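Local coordinates for putative GH105 family protein (Salmonella enterica subsp. enterica serovar Paratyphi A, PDB 3QWT) that is of unknown function but probably acts as a glycoside hydrolase of family GH105, whose characterised members remove unsaturated uronic acid residues from the ends of oligosaccharides, at residues E18-R23 / K323-I328; K27-K32 / L371-Y376; T136-A141 / P188-E193. One frame throughout, in Å; residues are numbered along the deposited sequence.

Contact 1 of 3, residues E18-R23 / K323-I328; sequences EHFIAR and KAIRGI
F20 lies against the side chain of R326, the ring resting on the arginine's methylene chain where helix 318-330 passes the loop leading into helix 23-37. CG of R326 sits 3.5 Å from the centroid of the F20 ring and only 12° off its normal, a CH-pi contact over the face. F20 CG stands between its backbone N and carbonyl carbon (chi1 76°), which lays the ring on that chain. An arginine suits this place because its extended chain, from CG to NE, runs back along the phenyl group and carries the guanidinium past the rim. There F20 CB lies over one guanidinium face, 3.5 Å from R326 NH2, with ring and guanidinium planes 35° apart. At the ring edge, I325 CG2 meets F20 CZ at 4.0 Å.

E18 adds a salt bridge: its OE2 takes a weak hydrogen bond from R326 NH2 at 3.5 Å. E18 is poorly ordered, so this link is probably loose.

Further out, I21 CG2 lies over the opposite face of F20, toward its rim, and Y376 of helix 363-377 also touches the ring. The stronger polar partner of R326 is E322, one turn earlier on its own helix, in a salt bridge through NE. E322, more than E18, probably fixes the guanidinium's rotation and balances its charge, while the uncharged CG gives F20 a hydrocarbon surface.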
loop_
_atom_site.group_PDB
_atom_site.type_symbol
_atom_site.label_atom_id
_atom_site.label_comp_id
_atom_site.label_asym_id
_atom_site.label_seq_id
_atom_site.Cartn_x
_atom_site.Cartn_y
_atom_site.Cartn_z
ATOM N N GLU A 18 -33.441 -13.306 33.549
ATOM C CA GLU A 18 -34.218 -12.835 34.684
ATOM C C GLU A 18 -34.285 -11.313 34.678
ATOM O O GLU A 18 -33.580 -10.644 35.431
ATOM C CB GLU A 18 -33.621 -13.345 35.998
ATOM C CG GLU A 18 -34.478 -13.050 37.226
ATOM C CD GLU A 18 -33.844 -12.024 38.152
ATOM O OE1 GLU A 18 -32.595 -11.975 38.222
ATOM O OE2 GLU A 18 -34.597 -11.265 38.807
ATOM N N HIS A 19 -35.129 -10.764 33.817
ATOM C CA HIS A 19 -35.272 -9.324 33.752
ATOM C C HIS A 19 -36.166 -8.834 34.869
ATOM O O HIS A 19 -37.363 -9.128 34.907
ATOM C CB HIS A 19 -35.816 -8.891 32.396
ATOM C CG HIS A 19 -34.857 -9.112 31.270
ATOM N ND1 HIS A 19 -35.266 -9.437 29.995
ATOM C CD2 HIS A 19 -33.504 -9.063 31.231
ATOM C CE1 HIS A 19 -34.208 -9.576 29.219
ATOM N NE2 HIS A 19 -33.127 -9.351 29.944
ATOM N N PHE A 20 -35.576 -8.087 35.788
ATOM C CA PHE A 20 -36.343 -7.547 36.888
ATOM C C PHE A 20 -37.310 -6.490 36.370
ATOM O O PHE A 20 -38.350 -6.247 36.971
ATOM C CB PHE A 20 -35.425 -6.995 37.982
ATOM C CG PHE A 20 -34.804 -5.669 37.658
ATOM C CD1 PHE A 20 -35.366 -4.501 38.127
ATOM C CD2 PHE A 20 -33.644 -5.594 36.924
ATOM C CE1 PHE A 20 -34.792 -3.292 37.853
ATOM C CE2 PHE A 20 -33.066 -4.381 36.655
ATOM C CZ PHE A 20 -33.637 -3.231 37.118
ATOM N N ILE A 21 -36.974 -5.883 35.235
ATOM C CA ILE A 21 -37.837 -4.863 34.647
ATOM C C ILE A 21 -37.990 -5.129 33.157
ATOM O O ILE A 21 -37.023 -5.490 32.491
ATOM C CB ILE A 21 -37.265 -3.452 34.912
ATOM C CG1 ILE A 21 -38.207 -2.372 34.390
ATOM C CG2 ILE A 21 -35.837 -3.312 34.344
ATOM C CD1 ILE A 21 -37.613 -0.984 34.454
ATOM N N ALA A 22 -39.196 -4.987 32.619
ATOM C CA ALA A 22 -39.409 -5.369 31.223
ATOM C C ALA A 22 -38.906 -4.321 30.244
ATOM O O ALA A 22 -38.908 -3.128 30.545
ATOM C CB ALA A 22 -40.848 -5.702 30.952
ATOM N N ARG A 23 -38.477 -4.782 29.069
ATOM C CA ARG A 23 -37.931 -3.888 28.065
ATOM C C ARG A 23 -38.740 -2.605 27.906
ATOM O O ARG A 23 -38.197 -1.502 27.983
ATOM C CB ARG A 23 -37.816 -4.565 26.694
ATOM C CG ARG A 23 -37.088 -3.666 25.668
ATOM C CD ARG A 23 -37.116 -4.203 24.262
ATOM N NE ARG A 23 -38.482 -4.302 23.769
ATOM C CZ ARG A 23 -38.809 -4.770 22.572
ATOM N NH1 ARG A 23 -37.865 -5.176 21.732
ATOM N NH2 ARG A 23 -40.083 -4.828 22.216
ATOM N N LYS A 323 -26.709 -4.281 40.121
ATOM C CA LYS A 323 -27.136 -3.649 41.365
ATOM C C LYS A 323 -27.338 -2.151 41.153
ATOM O O LYS A 323 -28.382 -1.609 41.505
ATOM C CB LYS A 323 -26.135 -3.893 42.489
ATOM C CG LYS A 323 -25.898 -5.356 42.761
ATOM C CD LYS A 323 -25.068 -5.569 44.012
ATOM C CE LYS A 323 -24.805 -7.057 44.224
ATOM N NZ LYS A 323 -23.896 -7.306 45.375
ATOM N N ALA A 324 -26.343 -1.483 40.572
ATOM C CA ALA A 324 -26.454 -0.045 40.353
ATOM C C ALA A 324 -27.687 0.301 39.524
ATOM O O ALA A 324 -28.352 1.295 39.783
ATOM C CB ALA A 324 -25.188 0.512 39.695
ATOM N N ILE A 325 -27.982 -0.512 38.520
ATOM C CA ILE A 325 -29.122 -0.248 37.647
ATOM C C ILE A 325 -30.447 -0.370 38.409
ATOM O O ILE A 325 -31.361 0.434 38.225
ATOM C CB ILE A 325 -29.129 -1.174 36.410
ATOM C CG1 ILE A 325 -28.034 -0.761 35.401
ATOM C CG2 ILE A 325 -30.483 -1.140 35.740
ATOM C CD1 ILE A 325 -28.228 0.633 34.787
ATOM N N ARG A 326 -30.546 -1.376 39.270
ATOM C CA ARG A 326 -31.727 -1.532 40.110
ATOM C C ARG A 326 -31.867 -0.312 41.015
ATOM O O ARG A 326 -32.939 0.286 41.111
ATOM C CB ARG A 326 -31.647 -2.829 40.927
ATOM C CG ARG A 326 -32.020 -4.073 40.131
ATOM C CD ARG A 326 -31.541 -5.351 40.794
ATOM N NE ARG A 326 -31.667 -6.484 39.883
ATOM C CZ ARG A 326 -32.417 -7.557 40.113
ATOM N NH1 ARG A 326 -33.099 -7.670 41.246
ATOM N NH2 ARG A 326 -32.471 -8.530 39.214
ATOM N N GLY A 327 -30.764 0.064 41.655
ATOM C CA GLY A 327 -30.705 1.278 42.446
ATOM C C GLY A 327 -31.142 2.526 41.691
ATOM O O GLY A 327 -31.898 3.344 42.229
ATOM N N ILE A 328 -30.675 2.680 40.449
ATOM C CA ILE A 328 -31.014 3.864 39.651
ATOM C C ILE A 328 -32.510 3.940 39.386
ATOM O O ILE A 328 -33.115 5.011 39.461
ATOM C CB ILE A 328 -30.272 3.909 38.288
ATOM C CG1 ILE A 328 -28.770 4.147 38.478
ATOM C CG2 ILE A 328 -30.849 5.016 37.401
ATOM C CD1 ILE A 328 -28.464 5.489 39.112
#

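Contact 2 of 3, residues K27-K32 / L371-Y376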
loop_
_atom_site.group_PDB
_atom_site.type_symbol
_atom_site.label_atom_id
_atom_site.label_comp_id
_atom_site.label_asym_id
_atom_site.label_seq_id
_atom_site.Cartn_x
_atom_site.Cartn_y
_atom_site.Cartn_z
ATOM N N LYS A 27 -38.037 1.539 28.395
ATOM C CA LYS A 27 -38.228 2.616 27.433
ATOM C C LYS A 27 -39.155 3.709 27.986
ATOM O O LYS A 27 -38.875 4.908 27.850
ATOM C CB LYS A 27 -38.760 2.070 26.111
ATOM C CG LYS A 27 -37.799 1.184 25.377
ATOM C CD LYS A 27 -38.306 0.966 23.969
ATOM C CE LYS A 27 -37.330 0.181 23.122
ATOM N NZ LYS A 27 -37.934 -0.144 21.800
ATOM N N ALA A 28 -40.250 3.298 28.617
ATOM C CA ALA A 28 -41.184 4.273 29.175
ATOM C C ALA A 28 -40.515 5.131 30.249
ATOM O O ALA A 28 -40.791 6.320 30.359
ATOM C CB ALA A 28 -42.422 3.582 29.725
ATOM N N LEU A 29 -39.620 4.525 31.026
ATOM C CA LEU A 29 -38.849 5.251 32.033
ATOM C C LEU A 29 -37.937 6.291 31.359
ATOM O O LEU A 29 -37.882 7.462 31.751
ATOM C CB LEU A 29 -38.020 4.254 32.845
ATOM C CG LEU A 29 -37.409 4.669 34.185
ATOM C CD1 LEU A 29 -38.469 5.196 35.144
ATOM C CD2 LEU A 29 -36.689 3.484 34.800
ATOM N N ILE A 30 -37.223 5.861 30.330
ATOM C CA ILE A 30 -36.362 6.779 29.604
ATOM C C ILE A 30 -37.177 7.958 29.075
ATOM O O ILE A 30 -36.782 9.109 29.237
ATOM C CB ILE A 30 -35.615 6.061 28.498
ATOM C CG1 ILE A 30 -34.716 4.996 29.133
ATOM C CG2 ILE A 30 -34.791 7.055 27.688
ATOM C CD1 ILE A 30 -34.034 4.067 28.156
ATOM N N GLN A 31 -38.333 7.678 28.485
ATOM C CA GLN A 31 -39.190 8.757 28.013
ATOM C C GLN A 31 -39.530 9.716 29.153
ATOM O O GLN A 31 -39.377 10.930 29.024
ATOM C CB GLN A 31 -40.457 8.215 27.332
ATOM C CG GLN A 31 -40.195 7.254 26.126
ATOM C CD GLN A 31 -39.427 7.881 24.941
ATOM O OE1 GLN A 31 -39.337 9.102 24.797
ATOM N NE2 GLN A 31 -38.876 7.028 24.089
ATOM N N LYS A 32 -39.961 9.167 30.280
ATOM C CA LYS A 32 -40.313 9.978 31.448
ATOM C C LYS A 32 -39.137 10.832 31.952
ATOM O O LYS A 32 -39.306 11.980 32.389
ATOM C CB LYS A 32 -40.833 9.080 32.583
ATOM C CG LYS A 32 -41.701 9.798 33.603
ATOM C CD LYS A 32 -41.810 9.003 34.903
ATOM C CE LYS A 32 -42.245 7.552 34.671
ATOM N NZ LYS A 32 -42.144 6.734 35.919
ATOM N N LEU A 371 -28.168 7.395 29.804
ATOM C CA LEU A 371 -26.958 6.759 29.310
ATOM C C LEU A 371 -26.921 5.320 29.804
ATOM O O LEU A 371 -26.896 4.380 29.004
ATOM C CB LEU A 371 -25.706 7.505 29.787
ATOM C CG LEU A 371 -25.002 8.508 28.875
ATOM C CD1 LEU A 371 -23.759 9.008 29.583
ATOM C CD2 LEU A 371 -24.635 7.892 27.510
ATOM N N CYS A 372 -26.925 5.148 31.127
ATOM C CA CYS A 372 -26.777 3.817 31.706
ATOM C C CYS A 372 -27.980 2.951 31.371
ATOM O O CYS A 372 -27.841 1.750 31.152
ATOM C CB CYS A 372 -26.550 3.879 33.224
ATOM S SG CYS A 372 -27.953 4.473 34.238
ATOM N N LEU A 373 -29.159 3.560 31.306
ATOM C CA LEU A 373 -30.357 2.781 31.038
ATOM C C LEU A 373 -30.372 2.324 29.578
ATOM O O LEU A 373 -30.880 1.240 29.263
ATOM C CB LEU A 373 -31.642 3.535 31.428
ATOM C CG LEU A 373 -31.886 3.751 32.924
ATOM C CD1 LEU A 373 -33.130 4.610 33.158
ATOM C CD2 LEU A 373 -32.012 2.430 33.652
ATOM N N THR A 374 -29.782 3.118 28.690
ATOM C CA THR A 374 -29.708 2.733 27.276
ATOM C C THR A 374 -28.741 1.589 27.042
ATOM O O THR A 374 -29.012 0.672 26.267
ATOM C CB THR A 374 -29.322 3.904 26.381
ATOM O OG1 THR A 374 -30.323 4.924 26.480
ATOM C CG2 THR A 374 -29.221 3.442 24.939
ATOM N N GLU A 375 -27.599 1.643 27.710
ATOM C CA GLU A 375 -26.660 0.545 27.642
ATOM C C GLU A 375 -27.321 -0.718 28.223
ATOM O O GLU A 375 -27.121 -1.828 27.722
ATOM C CB GLU A 375 -25.353 0.916 28.358
ATOM C CG GLU A 375 -24.331 -0.214 28.462
ATOM C CD GLU A 375 -23.765 -0.687 27.119
ATOM O OE1 GLU A 375 -23.579 0.137 26.217
ATOM O OE2 GLU A 375 -23.477 -1.895 26.971
ATOM N N TYR A 376 -28.140 -0.546 29.256
ATOM C CA TYR A 376 -28.802 -1.692 29.875
ATOM C C TYR A 376 -29.835 -2.322 28.933
ATOM O O TYR A 376 -30.062 -3.540 28.967
ATOM C CB TYR A 376 -29.453 -1.288 31.193
ATOM C CG TYR A 376 -29.891 -2.464 32.050
ATOM C CD1 TYR A 376 -31.244 -2.753 32.231
ATOM C CD2 TYR A 376 -28.954 -3.275 32.685
ATOM C CE1 TYR A 376 -31.650 -3.807 33.005
ATOM C CE2 TYR A 376 -29.359 -4.347 33.477
ATOM C CZ TYR A 376 -30.711 -4.604 33.629
ATOM O OH TYR A 376 -31.140 -5.661 34.406
#
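L373 receives both L29 and I30 where helix 23-37 and helix 363-377, near the two ends of the chain, lie side by side in the alpha/alpha toroid. The short segments run nearly antiparallel, at 161°, with axes 10.4 Å apart, and the closest pair of CA atoms belongs to I30 and L373. Branched aliphatic residues suit such a seam, since they fill the gap between two helices without leaving a polar group to be satisfied.

I30 reaches across with its longer branch. CG1 stands anti to the carbonyl carbon (chi1 -62°), and a second torsion of 172° stretches the chain, so that CD1 extends to 4.1 Å from L373 CB. CG1 of I30 is equally near that CB, and the two side chains slide past each other in opposite directions. L373 turns its CG anti to its own carbonyl carbon too, and its CD1 carries on to L29. CD2 of that leucine meets L373 CD1 at 4.1 Å, the two chains crossing at about a right angle. I332, in a loop, touches both leucines and so extends the apolar cluster.

T374 gives the seam its polar atom. OG1 hydrogen-bonds to the carbonyl oxygen of M370, one turn back on the same helix, which lets a buried hydroxyl sit beside hydrocarbon. Y79 of helix 67-83 also packs on T374, bringing a third helix to this side of the pair. Across the seam, I30 CD1 lies 4.2 Å from T374 OG1.

Contact 3 of 3, residues T136-A141 / P188-E193; sequences TWAEWA and PEYVEE
The ring of Y190 reaches from helix 188-205 to helix 131-143, two helices of the alpha/alpha toroid. At its edge, near the ring plane, lies E139 OE2, while A138 CB approaches obliquely. The carboxylate plane of E139 is turned 40° from the ring, and the two side chains cross at about a right angle.

The hydroxyl makes the bond across the seam: Y190 OH donates to E139 OE2 over 2.7 Å, and the oxygen accepts with its anti lone pair, the one directed away from the other carboxylate oxygen. E139 starts from a CB that points away from helix 188-205, and its chain has to fold at chi2 (-59°) to swing the acid round to the phenol. Tyrosine suits its place by joining an aromatic body, which can pack in the interior, to a hydroxyl that meets a carboxylate nearer the surface. Alanine at 138 is small enough for the ring to come close to the helix that bears it, and the CA atoms of A138 and Y190 are 7.8 Å apart.

L178 of helix 170-184 and M142 of helix 131-143 also pack on Y190, and I181 touches A138, so the seam is shared by three helices. R187 is a further hydrogen-bonding partner of the hydroxyl, which probably makes it a better donor toward the acid. The other oxygen of E139, OE1, has a long, weak ion pair with R311 of a neighbouring subunit. On the apolar side of the contact, A138 CB comes to 3.7 Å from Y190 CE2.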
loop_
_atom_site.group_PDB
_atom_site.type_symbol
_atom_site.label_atom_id
_atom_site.label_comp_id
_atom_site.label_asym_id
_atom_site.label_seq_id
_atom_site.Cartn_x
_atom_site.Cartn_y
_atom_site.Cartn_z
ATOM N N THR A 136 -14.323 25.338 14.007
ATOM C CA THR A 136 -13.883 26.471 14.795
ATOM C C THR A 136 -13.544 26.071 16.233
ATOM O O THR A 136 -12.475 26.429 16.740
ATOM C CB THR A 136 -14.884 27.589 14.767
ATOM O OG1 THR A 136 -15.178 27.909 13.397
ATOM C CG2 THR A 136 -14.300 28.799 15.468
ATOM N N TRP A 137 -14.422 25.290 16.860
ATOM C CA TRP A 137 -14.257 24.936 18.269
ATOM C C TRP A 137 -13.153 23.900 18.491
ATOM O O TRP A 137 -12.409 23.976 19.469
ATOM C CB TRP A 137 -15.587 24.452 18.869
ATOM C CG TRP A 137 -16.573 25.569 19.234
ATOM C CD1 TRP A 137 -17.270 26.359 18.372
ATOM C CD2 TRP A 137 -16.981 25.956 20.547
ATOM N NE1 TRP A 137 -18.086 27.216 19.066
ATOM C CE2 TRP A 137 -17.916 26.997 20.407
ATOM C CE3 TRP A 137 -16.645 25.519 21.838
ATOM C CZ2 TRP A 137 -18.512 27.616 21.494
ATOM C CZ3 TRP A 137 -17.242 26.142 22.925
ATOM C CH2 TRP A 137 -18.163 27.178 22.746
ATOM N N ALA A 138 -13.051 22.926 17.593
ATOM C CA ALA A 138 -11.948 21.972 17.685
ATOM C C ALA A 138 -10.626 22.704 17.462
ATOM O O ALA A 138 -9.650 22.460 18.166
ATOM C CB ALA A 138 -12.106 20.826 16.687
ATOM N N GLU A 139 -10.595 23.600 16.480
ATOM C CA GLU A 139 -9.379 24.373 16.228
ATOM C C GLU A 139 -9.006 25.188 17.464
ATOM O O GLU A 139 -7.819 25.331 17.774
ATOM C CB GLU A 139 -9.530 25.298 15.015
ATOM C CG GLU A 139 -9.183 24.650 13.682
ATOM C CD GLU A 139 -7.735 24.134 13.637
ATOM O OE1 GLU A 139 -6.795 24.961 13.744
ATOM O OE2 GLU A 139 -7.546 22.901 13.501
ATOM N N TRP A 140 -10.019 25.719 18.162
ATOM C CA TRP A 140 -9.785 26.460 19.399
ATOM C C TRP A 140 -9.176 25.566 20.479
ATOM O O TRP A 140 -8.219 25.948 21.159
ATOM C CB TRP A 140 -11.083 27.047 19.937
ATOM C CG TRP A 140 -10.966 27.533 21.366
ATOM C CD1 TRP A 140 -10.544 28.757 21.778
ATOM C CD2 TRP A 140 -11.276 26.791 22.566
ATOM N NE1 TRP A 140 -10.572 28.833 23.157
ATOM C CE2 TRP A 140 -11.018 27.641 23.661
ATOM C CE3 TRP A 140 -11.754 25.499 22.814
ATOM C CZ2 TRP A 140 -11.214 27.239 24.990
ATOM C CZ3 TRP A 140 -11.943 25.100 24.130
ATOM C CH2 TRP A 140 -11.673 25.971 25.202
ATOM N N ALA A 141 -9.778 24.400 20.664
ATOM C CA ALA A 141 -9.290 23.420 21.630
ATOM C C ALA A 141 -7.841 23.059 21.324
ATOM O O ALA A 141 -7.026 22.884 22.235
ATOM C CB ALA A 141 -10.168 22.167 21.622
ATOM N N PRO A 188 -6.108 13.479 12.139
ATOM C CA PRO A 188 -5.517 12.613 13.171
ATOM C C PRO A 188 -4.753 13.407 14.224
ATOM O O PRO A 188 -4.488 12.832 15.281
ATOM C CB PRO A 188 -4.544 11.709 12.387
ATOM C CG PRO A 188 -4.824 11.970 10.924
ATOM C CD PRO A 188 -5.444 13.332 10.830
ATOM N N GLU A 189 -4.406 14.670 13.950
ATOM C CA GLU A 189 -3.754 15.513 14.952
ATOM C C GLU A 189 -4.646 15.680 16.165
ATOM O O GLU A 189 -4.156 15.707 17.288
ATOM C CB GLU A 189 -3.440 16.917 14.424
ATOM C CG GLU A 189 -2.585 16.951 13.192
ATOM C CD GLU A 189 -3.389 16.708 11.899
ATOM O OE1 GLU A 189 -4.587 16.323 11.970
ATOM O OE2 GLU A 189 -2.808 16.906 10.803
ATOM N N TYR A 190 -5.950 15.830 15.935
ATOM C CA TYR A 190 -6.901 16.029 17.032
ATOM C C TYR A 190 -6.894 14.801 17.934
ATOM O O TYR A 190 -6.949 14.903 19.158
ATOM C CB TYR A 190 -8.329 16.230 16.524
ATOM C CG TYR A 190 -8.568 17.480 15.719
ATOM C CD1 TYR A 190 -7.565 18.434 15.529
ATOM C CD2 TYR A 190 -9.821 17.716 15.151
ATOM C CE1 TYR A 190 -7.803 19.591 14.766
ATOM C CE2 TYR A 190 -10.066 18.847 14.389
ATOM C CZ TYR A 190 -9.064 19.785 14.208
ATOM O OH TYR A 190 -9.353 20.903 13.465
ATOM N N VAL A 191 -6.844 13.636 17.308
ATOM C CA VAL A 191 -6.883 12.388 18.042
ATOM C C VAL A 191 -5.582 12.175 18.804
ATOM O O VAL A 191 -5.595 11.650 19.916
ATOM C CB VAL A 191 -7.116 11.211 17.096
ATOM C CG1 VAL A 191 -7.043 9.903 17.863
ATOM C CG2 VAL A 191 -8.463 11.367 16.392
ATOM N N GLU A 192 -4.463 12.583 18.206
ATOM C CA GLU A 192 -3.163 12.454 18.868
ATOM C C GLU A 192 -3.164 13.347 20.113
ATOM O O GLU A 192 -2.760 12.929 21.205
ATOM C CB GLU A 192 -1.987 12.818 17.936
ATOM C CG GLU A 192 -1.568 11.714 16.968
ATOM C CD GLU A 192 -1.565 10.310 17.604
ATOM O OE1 GLU A 192 -2.551 9.576 17.381
ATOM O OE2 GLU A 192 -0.596 9.925 18.313
ATOM N N GLU A 193 -3.661 14.566 19.947
ATOM C CA GLU A 193 -3.755 15.499 21.055
ATOM C C GLU A 193 -4.612 14.890 22.155
ATOM O O GLU A 193 -4.276 14.957 23.340
ATOM C CB GLU A 193 -4.367 16.819 20.578
ATOM C CG GLU A 193 -4.647 17.802 21.703
ATOM C CD GLU A 193 -3.379 18.283 22.424
ATOM O OE1 GLU A 193 -3.494 18.804 23.553
ATOM O OE2 GLU A 193 -2.272 18.161 21.858
#

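Overall arrangement
From the N terminus, the chain first offers 18-23 to contact 1 and then, within helix 23-37, 27-32 to contact 2. Contact 3 follows as a shorter loop, closed between 136-141 and 188-193 and nested inside both of the others. Helix 318-330 then completes contact 1 and helix 363-377 completes contact 2, so these two long loops cross. Their centres are about 11 Å apart and they touch where I325 packs on Y376 and C372, together tying the N-terminal segment to the toroid's last helices. Contact 3 joins helices on the opposite side of the chain's centre, its centre about 39 Å from that of contact 1 and about 32 Å from that of contact 2.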